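Local coordinates for tyrosinase (PDB 5ZRD), which uses a pair of copper ions to hydroxylate monophenols to catechols and, as a tyrosinase, probably oxidises these on to quinones, at residues L245-P248 with V252-N255; V261-S264 with L269-P272; Q331-H336 with D406-E411. One frame throughout, in Å; residues are numbered along the deposited sequence.

Contact 1 of 3, residues L245-P248 with V252-N255; sequences LSAP and VFSN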
ATOM      1  N   LEU A 245     -37.233 -25.571   6.447  1.00 29.58           N
ATOM      2  CA  LEU A 245     -38.346 -25.143   7.301  1.00 31.76           C
ATOM      3  C   LEU A 245     -38.228 -25.783   8.686  1.00 32.46           C
ATOM      4  O   LEU A 245     -38.851 -25.300   9.630  1.00 36.59           O
ATOM      5  CB  LEU A 245     -39.691 -25.483   6.645  1.00 29.36           C
ATOM      6  CG  LEU A 245     -40.005 -24.698   5.367  1.00 31.00           C
ATOM      7  CD1 LEU A 245     -41.392 -25.026   4.847  1.00 30.94           C
ATOM      8  CD2 LEU A 245     -39.892 -23.203   5.590  1.00 32.34           C
ATOM      9  N   SER A 246     -37.384 -26.786   8.821  1.00 32.87           N
ATOM     10  CA  SER A 246     -37.143 -27.453  10.112  1.00 36.20           C
ATOM     11  C   SER A 246     -35.839 -26.963  10.755  1.00 32.91           C
ATOM     12  O   SER A 246     -35.411 -27.534  11.757  1.00 31.66           O
ATOM     13  CB  SER A 246     -37.086 -28.968   9.950  1.00 36.49           C
ATOM     14  OG  SER A 246     -38.363 -29.515   9.638  1.00 45.50           O
ATOM     15  N   ALA A 247     -35.139 -26.018  10.168  1.00 31.34           N
ATOM     16  CA  ALA A 247     -33.872 -25.630  10.801  1.00 33.25           C
ATOM     17  C   ALA A 247     -34.173 -25.149  12.227  1.00 32.07           C
ATOM     18  O   ALA A 247     -35.115 -24.439  12.416  1.00 32.07           O
ATOM     19  CB  ALA A 247     -33.153 -24.586   9.988  1.00 32.32           C
ATOM     20  N   PRO A 248     -33.396 -25.603  13.222  1.00 31.28           N
ATOM     21  CA  PRO A 248     -33.802 -25.429  14.616  1.00 30.86           C
ATOM     22  C   PRO A 248     -33.642 -24.023  15.205  1.00 33.25           C
ATOM     23  O   PRO A 248     -34.173 -23.764  16.266  1.00 37.07           O
ATOM     24  CB  PRO A 248     -32.871 -26.365  15.416  1.00 29.80           C
ATOM     25  CG  PRO A 248     -31.616 -26.464  14.561  1.00 28.85           C
ATOM     26  CD  PRO A 248     -32.159 -26.440  13.135  1.00 30.11           C
ATOM     27  N   VAL A 252     -28.764 -20.866  12.168  1.00 28.50           N
ATOM     28  CA  VAL A 252     -28.374 -21.863  11.202  1.00 29.53           C
ATOM     29  C   VAL A 252     -29.406 -21.933  10.081  1.00 30.53           C
ATOM     30  O   VAL A 252     -29.095 -22.450   8.999  1.00 27.27           O
ATOM     31  CB  VAL A 252     -28.135 -23.229  11.855  1.00 31.15           C
ATOM     32  CG1 VAL A 252     -27.059 -23.104  12.909  1.00 31.64           C
ATOM     33  CG2 VAL A 252     -29.398 -23.865  12.416  1.00 29.95           C
ATOM     34  N   PHE A 253     -30.604 -21.384  10.334  1.00 29.26           N
ATOM     35  CA  PHE A 253     -31.560 -21.205   9.282  1.00 26.74           C
ATOM     36  C   PHE A 253     -31.039 -20.181   8.269  1.00 27.90           C
ATOM     37  O   PHE A 253     -31.300 -20.303   7.067  1.00 26.39           O
ATOM     38  CB  PHE A 253     -32.920 -20.735   9.806  1.00 26.72           C
ATOM     39  CG  PHE A 253     -33.935 -20.409   8.737  1.00 22.16           C
ATOM     40  CD1 PHE A 253     -34.555 -21.420   8.030  1.00 22.00           C
ATOM     41  CD2 PHE A 253     -34.196 -19.099   8.379  1.00 22.88           C
ATOM     42  CE1 PHE A 253     -35.483 -21.127   7.040  1.00 24.23           C
ATOM     43  CE2 PHE A 253     -35.105 -18.790   7.375  1.00 23.40           C
ATOM     44  CZ  PHE A 253     -35.756 -19.808   6.708  1.00 24.41           C
ATOM     45  N   SER A 254     -30.313 -19.181   8.765  1.00 28.45           N
ATOM     46  CA  SER A 254     -30.072 -17.979   8.009  1.00 26.81           C
ATOM     47  C   SER A 254     -29.056 -18.191   6.883  1.00 28.75           C
ATOM     48  O   SER A 254     -29.153 -17.482   5.914  1.00 28.88           O
ATOM     49  CB  SER A 254     -29.631 -16.856   8.898  1.00 24.82           C
ATOM     50  OG  SER A 254     -28.314 -17.083   9.369  1.00 25.61           O
ATOM     51  N   ASN A 255     -28.081 -19.087   6.987  1.00 28.95           N
ATOM     52  CA  ASN A 255     -26.924 -18.958   6.075  1.00 29.99           C
ATOM     53  C   ASN A 255     -26.059 -20.226   6.053  1.00 29.34           C
ATOM     54  O   ASN A 255     -26.068 -21.008   6.986  1.00 35.07           O
ATOM     55  CB  ASN A 255     -26.071 -17.741   6.445  1.00 28.19           C
ATOM     56  CG  ASN A 255     -25.180 -17.928   7.655  1.00 30.15           C
ATOM     57  OD1 ASN A 255     -24.023 -18.328   7.504  1.00 32.05           O
ATOM     58  ND2 ASN A 255     -25.666 -17.574   8.849  1.00 25.15           N
TER
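Ala-247 and Pro-248 pack against Val-252 and Phe-253 in a small, buried, apolar contact. It joins the loop that follows helix 237-244 to the last turn of the short helix 250-254. No hydrogen bond crosses between the two segments. The methyl of Ala-247 points at the helix backbone and meets two atoms of one residue. CB of Ala-247 lies 3.8 Å from CA of Phe-253 and 3.9 Å from its CB. The same methyl sits at the edge of the phenyl ring, in its plane, with Ala-247 CB 4.0 Å from Phe-253 CD1. The ring is swung out with CG anti to the backbone N (chi1 175°), which carries it past the methyl and on to the indole of Trp-330, where the two rings stack. Trp-330 belongs to helix 315-334, one of the helices of the tyrosinase di-copper domain, and its NE1 also hydrogen-bonds the carbonyl O of Ala-247. One indole thus holds both sides of the contact. The side chain of Phe-253 is about 9 Å from that of the copper ligand His-277, so the contact lies near the copper site but not in it. The second pair is Pro-248 and Val-252, whose side chains meet at about a right angle. Here the CG2 branch of Val-252 touches the proline ring, 3.8 Å from CD of Pro-248. At the end of the helix, Asn-255 takes the N-cap position of helix 256-265. Its ND2 gives a hydrogen bond of 2.7 Å to OG of Ser-254, close to the amide plane.

Contact 2 of 3, residues V261-S264 with L269-P272; sequences VWNS and LVTP. With CIT (citric acid), chain E.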
ATOM      1  N   VAL A 261     -21.023 -25.243  10.085  1.00 28.62           N
ATOM      2  CA  VAL A 261     -20.338 -25.435  11.355  1.00 30.48           C
ATOM      3  C   VAL A 261     -21.278 -26.182  12.322  1.00 28.50           C
ATOM      4  O   VAL A 261     -20.858 -27.120  13.060  1.00 27.25           O
ATOM      5  CB  VAL A 261     -19.796 -24.108  11.935  1.00 37.80           C
ATOM      6  CG1 VAL A 261     -19.135 -24.297  13.300  1.00 39.98           C
ATOM      7  CG2 VAL A 261     -18.805 -23.454  10.982  1.00 42.22           C
ATOM      8  N   TRP A 262     -22.545 -25.807  12.320  1.00 28.17           N
ATOM      9  CA  TRP A 262     -23.549 -26.544  13.100  1.00 29.37           C
ATOM     10  C   TRP A 262     -23.536 -28.030  12.702  1.00 28.04           C
ATOM     11  O   TRP A 262     -23.585 -28.925  13.558  1.00 28.14           O
ATOM     12  CB  TRP A 262     -24.947 -25.935  12.914  1.00 27.80           C
ATOM     13  CG  TRP A 262     -26.008 -26.570  13.766  1.00 29.91           C
ATOM     14  CD1 TRP A 262     -26.751 -27.682  13.468  1.00 30.81           C
ATOM     15  CD2 TRP A 262     -26.463 -26.119  15.048  1.00 26.61           C
ATOM     16  NE1 TRP A 262     -27.613 -27.963  14.485  1.00 30.47           N
ATOM     17  CE2 TRP A 262     -27.474 -27.008  15.460  1.00 31.87           C
ATOM     18  CE3 TRP A 262     -26.131 -25.043  15.870  1.00 30.95           C
ATOM     19  CZ2 TRP A 262     -28.134 -26.874  16.684  1.00 31.52           C
ATOM     20  CZ3 TRP A 262     -26.776 -24.915  17.084  1.00 31.57           C
ATOM     21  CH2 TRP A 262     -27.772 -25.810  17.477  1.00 29.41           C
ATOM     22  N   ASN A 263     -23.519 -28.297  11.403  1.00 29.03           N
ATOM     23  CA  ASN A 263     -23.528 -29.675  10.917  1.00 30.02           C
ATOM     24  C   ASN A 263     -22.224 -30.407  11.297  1.00 34.13           C
ATOM     25  O   ASN A 263     -22.203 -31.643  11.323  1.00 34.76           O
ATOM     26  CB  ASN A 263     -23.796 -29.691   9.413  1.00 30.62           C
ATOM     27  CG  ASN A 263     -25.245 -29.395   9.072  1.00 30.52           C
ATOM     28  OD1 ASN A 263     -26.138 -29.513   9.916  1.00 31.50           O
ATOM     29  ND2 ASN A 263     -25.510 -29.060   7.822  1.00 28.55           N
ATOM     30  N   SER A 264     -21.119 -29.695  11.556  1.00 33.11           N
ATOM     31  CA  SER A 264     -19.872 -30.387  11.944  1.00 35.63           C
ATOM     32  C   SER A 264     -19.851 -30.664  13.458  1.00 36.14           C
ATOM     33  O   SER A 264     -18.999 -31.400  13.879  1.00 37.38           O
ATOM     34  CB  SER A 264     -18.616 -29.634  11.516  1.00 38.17           C
ATOM     35  OG  SER A 264     -18.474 -29.554  10.090  1.00 37.28           O
ATOM     36  N   LEU A 269     -28.449 -33.181  10.021  1.00 32.48           N
ATOM     37  CA  LEU A 269     -28.143 -32.243   8.964  1.00 33.88           C
ATOM     38  C   LEU A 269     -29.167 -31.125   9.013  1.00 32.77           C
ATOM     39  O   LEU A 269     -30.348 -31.393   8.845  1.00 32.40           O
ATOM     40  CB  LEU A 269     -28.247 -32.939   7.600  1.00 34.13           C
ATOM     41  CG  LEU A 269     -26.988 -33.668   7.136  1.00 38.19           C
ATOM     42  CD1 LEU A 269     -27.155 -34.232   5.730  1.00 43.27           C
ATOM     43  CD2 LEU A 269     -25.781 -32.758   7.186  1.00 39.27           C
ATOM     44  N   VAL A 270     -28.726 -29.891   9.215  1.00 35.97           N
ATOM     45  CA  VAL A 270     -29.633 -28.767   9.005  1.00 35.02           C
ATOM     46  C   VAL A 270     -29.341 -28.126   7.642  1.00 32.66           C
ATOM     47  O   VAL A 270     -28.215 -28.117   7.157  1.00 31.12           O
ATOM     48  CB  VAL A 270     -29.587 -27.743  10.150  1.00 38.10           C
ATOM     49  CG1 VAL A 270     -29.670 -28.413  11.507  1.00 38.90           C
ATOM     50  CG2 VAL A 270     -28.380 -26.869  10.083  1.00 41.61           C
ATOM     51  N   THR A 271     -30.394 -27.591   7.049  1.00 33.77           N
ATOM     52  CA  THR A 271     -30.324 -26.907   5.787  1.00 32.06           C
ATOM     53  C   THR A 271     -30.815 -25.468   5.968  1.00 31.31           C
ATOM     54  O   THR A 271     -31.967 -25.275   6.304  1.00 27.32           O
ATOM     55  CB  THR A 271     -31.198 -27.574   4.720  1.00 30.79           C
ATOM     56  OG1 THR A 271     -30.676 -28.884   4.535  1.00 31.58           O
ATOM     57  CG2 THR A 271     -31.190 -26.813   3.409  1.00 30.80           C
ATOM     58  N   PRO A 272     -29.955 -24.486   5.704  1.00 29.76           N
ATOM     59  CA  PRO A 272     -30.317 -23.094   5.721  1.00 31.69           C
ATOM     60  C   PRO A 272     -31.158 -22.731   4.492  1.00 31.68           C
ATOM     61  O   PRO A 272     -31.050 -23.360   3.419  1.00 31.20           O
ATOM     62  CB  PRO A 272     -28.988 -22.336   5.689  1.00 30.90           C
ATOM     63  CG  PRO A 272     -28.050 -23.267   4.934  1.00 28.82           C
ATOM     64  CD  PRO A 272     -28.622 -24.652   5.117  1.00 29.31           C
TER
HETATM   65  C1  CIT E 601     -24.244 -25.704   4.532  1.00 56.69           C
HETATM   66  O1  CIT E 601     -23.013 -25.956   4.584  1.00 50.37           O
HETATM   67  O2  CIT E 601     -24.626 -24.532   4.652  1.00 60.59           O
HETATM   68  C2  CIT E 601     -25.362 -26.727   4.347  1.00 53.10           C
HETATM   69  C3  CIT E 601     -25.005 -28.146   3.857  1.00 51.37           C
HETATM   70  O7  CIT E 601     -25.853 -29.058   4.529  1.00 51.55           O
HETATM   71  C4  CIT E 601     -25.639 -28.497   2.526  1.00 58.51           C
HETATM   72  C5  CIT E 601     -27.167 -28.399   2.798  1.00 58.47           C
HETATM   73  O3  CIT E 601     -27.876 -29.238   3.408  1.00 48.48           O
HETATM   74  O4  CIT E 601     -27.717 -27.380   2.405  1.00 61.91           O
HETATM   75  C6  CIT E 601     -23.631 -28.616   4.326  1.00 40.59           C
HETATM   76  O5  CIT E 601     -22.741 -29.030   3.603  1.00 37.27           O
HETATM   77  O6  CIT E 601     -23.422 -28.611   5.544  1.00 33.30           O
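The amide of Asn-263 lies against the backbone of Val-270 and grips it with two hydrogen bonds. Val-270 N donates to OD1 of Asn-263 at 2.7 Å, and this bond is nearly straight (176°). In return, ND2 of Asn-263 donates to the carbonyl O of Val-270 at 2.9 Å. That second bond lies in the carbonyl plane, on a lone pair, and close to the plane of the amide as well. Both the N-H and the C=O of one residue are therefore held by a single side chain, which fixes the rotation of the amide. The side chain reaches Val-270 with CG anti to its own carbonyl carbon (chi1 -74°). The two bonds tie helix 256-265 of the di-copper domain to the extended loop that leads from it into helix 274-285, which carries the copper ligands His-277 and His-281. Trp-262 meets the side chain of Val-270. The two side chains cross at about a right angle, and CD1 of the indole is 3.6 Å from CG1 of Val-270. CG2 of Val-270 is turned toward the amide, 3.5 Å from OD1 of Asn-263. Leu-269 adds its CD2 methyl on the amide, 3.8 Å from ND2 of Asn-263. A citric acid molecule, probably from the crystallisation liquor, extends the polar network. ND2 of Asn-263 gives it another bond, 3.1 Å to O6 of the citrate, so this nitrogen has two acceptors. The hydroxyl OG1 of Thr-271 bonds O3 of the same molecule at 3.0 Å. Ser-275, His-487 and Lys-464 also bind the citrate.

Contact 3 of 3, residues Q331-H336 with D406-E411; sequences QKQTGH and DDATPE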
ATOM      1  N   GLN A 331     -40.614 -18.576  10.189  1.00 32.33           N
ATOM      2  CA  GLN A 331     -40.884 -17.718  11.378  1.00 32.65           C
ATOM      3  C   GLN A 331     -42.193 -18.178  12.006  1.00 33.92           C
ATOM      4  O   GLN A 331     -42.227 -18.376  13.191  1.00 29.08           O
ATOM      5  CB  GLN A 331     -40.984 -16.244  11.031  1.00 29.58           C
ATOM      6  CG  GLN A 331     -39.629 -15.601  10.805  1.00 30.04           C
ATOM      7  CD  GLN A 331     -39.705 -14.153  10.374  1.00 29.72           C
ATOM      8  OE1 GLN A 331     -39.842 -13.854   9.187  1.00 29.19           O
ATOM      9  NE2 GLN A 331     -39.557 -13.239  11.330  1.00 25.54           N
ATOM     10  N   LYS A 332     -43.190 -18.477  11.175  1.00 38.51           N
ATOM     11  CA  LYS A 332     -44.539 -18.890  11.666  1.00 38.95           C
ATOM     12  C   LYS A 332     -44.495 -20.294  12.281  1.00 40.46           C
ATOM     13  O   LYS A 332     -44.997 -20.491  13.378  1.00 37.55           O
ATOM     14  CB  LYS A 332     -45.568 -18.907  10.530  1.00 42.50           C
ATOM     15  CG  LYS A 332     -45.960 -17.552   9.945  1.00 45.51           C
ATOM     16  CD  LYS A 332     -47.476 -17.342   9.782  1.00 51.26           C
ATOM     17  CE  LYS A 332     -48.136 -18.072   8.621  1.00 58.76           C
ATOM     18  NZ  LYS A 332     -47.250 -18.223   7.431  1.00 60.13           N
ATOM     19  N   GLN A 333     -43.916 -21.264  11.554  1.00 38.89           N
ATOM     20  CA  GLN A 333     -43.885 -22.645  11.989  1.00 33.23           C
ATOM     21  C   GLN A 333     -42.968 -22.785  13.212  1.00 32.50           C
ATOM     22  O   GLN A 333     -43.094 -23.780  13.879  1.00 33.66           O
ATOM     23  CB  GLN A 333     -43.405 -23.613  10.903  1.00 34.57           C
ATOM     24  CG  GLN A 333     -44.349 -23.779   9.710  1.00 35.87           C
ATOM     25  CD  GLN A 333     -43.897 -24.877   8.766  1.00 36.53           C
ATOM     26  OE1 GLN A 333     -42.908 -25.552   9.026  1.00 37.06           O
ATOM     27  NE2 GLN A 333     -44.623 -25.097   7.671  1.00 32.68           N
ATOM     28  N   THR A 334     -42.067 -21.851  13.539  1.00 29.57           N
ATOM     29  CA  THR A 334     -41.113 -22.128  14.614  1.00 32.06           C
ATOM     30  C   THR A 334     -41.228 -21.113  15.754  1.00 30.40           C
ATOM     31  O   THR A 334     -40.439 -21.183  16.678  1.00 30.36           O
ATOM     32  CB  THR A 334     -39.631 -22.138  14.170  1.00 33.95           C
ATOM     33  OG1 THR A 334     -39.222 -20.824  13.767  1.00 30.03           O
ATOM     34  CG2 THR A 334     -39.331 -23.151  13.085  1.00 32.25           C
ATOM     35  N   GLY A 335     -42.123 -20.140  15.658  1.00 32.85           N
ATOM     36  CA  GLY A 335     -42.357 -19.213  16.753  1.00 33.89           C
ATOM     37  C   GLY A 335     -41.505 -17.972  16.676  1.00 33.34           C
ATOM     38  O   GLY A 335     -41.319 -17.320  17.713  1.00 34.61           O
ATOM     39  N   HIS A 336     -41.063 -17.578  15.470  1.00 32.29           N
ATOM     40  CA  HIS A 336     -40.135 -16.433  15.353  1.00 34.59           C
ATOM     41  C   HIS A 336     -40.743 -15.289  14.536  1.00 34.01           C
ATOM     42  O   HIS A 336     -39.991 -14.505  13.970  1.00 31.75           O
ATOM     43  CB  HIS A 336     -38.777 -16.885  14.783  1.00 35.80           C
ATOM     44  CG  HIS A 336     -38.080 -17.839  15.689  1.00 38.36           C
ATOM     45  ND1 HIS A 336     -37.481 -17.428  16.866  1.00 43.41           N
ATOM     46  CD2 HIS A 336     -37.978 -19.185  15.666  1.00 36.84           C
ATOM     47  CE1 HIS A 336     -37.021 -18.486  17.510  1.00 40.62           C
ATOM     48  NE2 HIS A 336     -37.297 -19.554  16.786  1.00 36.06           N
ATOM     49  N   ASP A 406     -46.735 -24.119   3.045  1.00 32.86           N
ATOM     50  CA  ASP A 406     -47.137 -23.365   4.261  1.00 37.40           C
ATOM     51  C   ASP A 406     -47.232 -24.283   5.520  1.00 37.83           C
ATOM     52  O   ASP A 406     -46.942 -23.879   6.646  1.00 40.04           O
ATOM     53  CB  ASP A 406     -48.474 -22.666   4.053  1.00 39.76           C
ATOM     54  CG  ASP A 406     -48.416 -21.513   3.032  1.00 45.06           C
ATOM     55  OD1 ASP A 406     -47.328 -20.911   2.786  1.00 46.71           O
ATOM     56  OD2 ASP A 406     -49.498 -21.204   2.479  1.00 41.54           O
ATOM     57  N   ASP A 407     -47.625 -25.526   5.319  1.00 41.57           N
ATOM     58  CA  ASP A 407     -48.004 -26.388   6.424  1.00 46.57           C
ATOM     59  C   ASP A 407     -47.054 -27.593   6.519  1.00 46.95           C
ATOM     60  O   ASP A 407     -46.776 -28.238   5.517  1.00 47.71           O
ATOM     61  CB  ASP A 407     -49.447 -26.906   6.217  1.00 48.81           C
ATOM     62  CG  ASP A 407     -50.470 -25.789   6.024  1.00 52.48           C
ATOM     63  OD1 ASP A 407     -50.395 -24.759   6.744  1.00 48.74           O
ATOM     64  OD2 ASP A 407     -51.341 -25.957   5.120  1.00 61.66           O
ATOM     65  N   ALA A 408     -46.570 -27.855   7.734  1.00 53.86           N
ATOM     66  CA  ALA A 408     -45.851 -29.072   8.120  1.00 51.64           C
ATOM     67  C   ALA A 408     -46.849 -30.223   8.105  1.00 54.35           C
ATOM     68  O   ALA A 408     -47.766 -30.193   8.901  1.00 62.84           O
ATOM     69  CB  ALA A 408     -45.256 -28.909   9.508  1.00 46.27           C
ATOM     70  N   THR A 409     -46.695 -31.171   7.190  1.00 51.00           N
ATOM     71  CA  THR A 409     -47.608 -32.315   7.081  1.00 57.79           C
ATOM     72  C   THR A 409     -46.835 -33.632   7.273  1.00 63.96           C
ATOM     73  O   THR A 409     -45.603 -33.628   7.388  1.00 69.57           O
ATOM     74  CB  THR A 409     -48.328 -32.356   5.724  1.00 56.32           C
ATOM     75  OG1 THR A 409     -47.440 -32.967   4.783  1.00 53.25           O
ATOM     76  CG2 THR A 409     -48.796 -30.999   5.250  1.00 55.93           C
ATOM     77  N   PRO A 410     -47.559 -34.772   7.286  1.00 64.51           N
ATOM     78  CA  PRO A 410     -46.922 -36.084   7.398  1.00 59.44           C
ATOM     79  C   PRO A 410     -46.225 -36.497   6.093  1.00 52.58           C
ATOM     80  O   PRO A 410     -45.175 -37.122   6.135  1.00 48.57           O
ATOM     81  CB  PRO A 410     -48.047 -37.081   7.731  1.00 62.13           C
ATOM     82  CG  PRO A 410     -49.199 -36.218   8.168  1.00 60.75           C
ATOM     83  CD  PRO A 410     -49.022 -34.958   7.349  1.00 63.54           C
ATOM     84  N   GLU A 411     -46.814 -36.129   4.967  1.00 55.59           N
ATOM     85  CA  GLU A 411     -46.276 -36.440   3.654  1.00 64.52           C
ATOM     86  C   GLU A 411     -44.867 -35.840   3.521  1.00 64.00           C
ATOM     87  O   GLU A 411     -44.003 -36.421   2.877  1.00 58.90           O
ATOM     88  CB  GLU A 411     -47.255 -35.914   2.596  1.00 79.38           C
ATOM     89  CG  GLU A 411     -46.704 -35.872   1.174  1.00 94.13           C
ATOM     90  CD  GLU A 411     -47.053 -37.060   0.289  1.00103.20           C
ATOM     91  OE1 GLU A 411     -46.117 -37.723  -0.216  1.00100.34           O
ATOM     92  OE2 GLU A 411     -48.259 -37.313   0.092  1.00109.22           O
TER
HETATM   93  O   HOH W   1     -47.209 -21.291   8.123  1.00 43.67           O
HETATM   94  O   HOH W   2     -44.136 -27.011   5.311  1.00 38.77           O
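Gln-333 on the last turn of helix 315-334 faces Ala-408, in the bend before helix 410-415, with their CA atoms 7.8 Å apart. The helix closes in a Schellman motif. Gly-335 has positive phi (91°), and His-336 N bonds back to the carbonyl O of Gln-331 at 2.7 Å. Gly-335 N also bonds back to that carbonyl O, weakly. On the other segment, Thr-409 is the N-cap of helix 410-415. Between the segments, Gln-333 makes the one direct hydrogen bond. Its chain is extended beyond CG, so the amide reaches the backbone of the loop. NE2 of Gln-333 donates to the carbonyl O of Asp-406 at 2.8 Å. The acceptor lies in the amide plane, but the nitrogen sits well above the carbonyl plane and not on a lone pair. The contact is a surface one. It joins the C-terminal end of a di-copper domain helix to a segment much later in the chain. Two waters widen it. One accepts from NZ of Lys-332 at 3.1 Å and donates to the carbonyl O of Asp-406, which thus takes two donors. The other accepts from NE2 of Gln-333 and donates weakly to the carbonyl O of Asp-407. Beside them, OE1 of Gln-333 lies 4.1 Å from the methyl CB of Ala-408. The carboxylate of Asp-406 turns elsewhere, with OD2 bonded to Gly-403 N.

In the fold
The contacts follow one another along the chain. Contacts 1 and 2 are neighbours, with centres 8 Å apart. They share the successive helices 250-254 and 256-265, and Pro-272 packs on the backbone of Val-252, Phe-253 and Asn-255. Contact 3 is 12 Å from contact 1 and 19 Å from contact 2, centre to centre. It touches contact 1 through Leu-245, which packs on Gln-333 and Thr-334, but does not touch contact 2. Contacts 1 and 2, within the tyrosinase central domain, join loops and helices just ahead of helix 274-285 and its copper ligands. Contact 3 ties the C-terminal end of helix 315-334, which carries the copper ligand His-320, to a segment far along the chain.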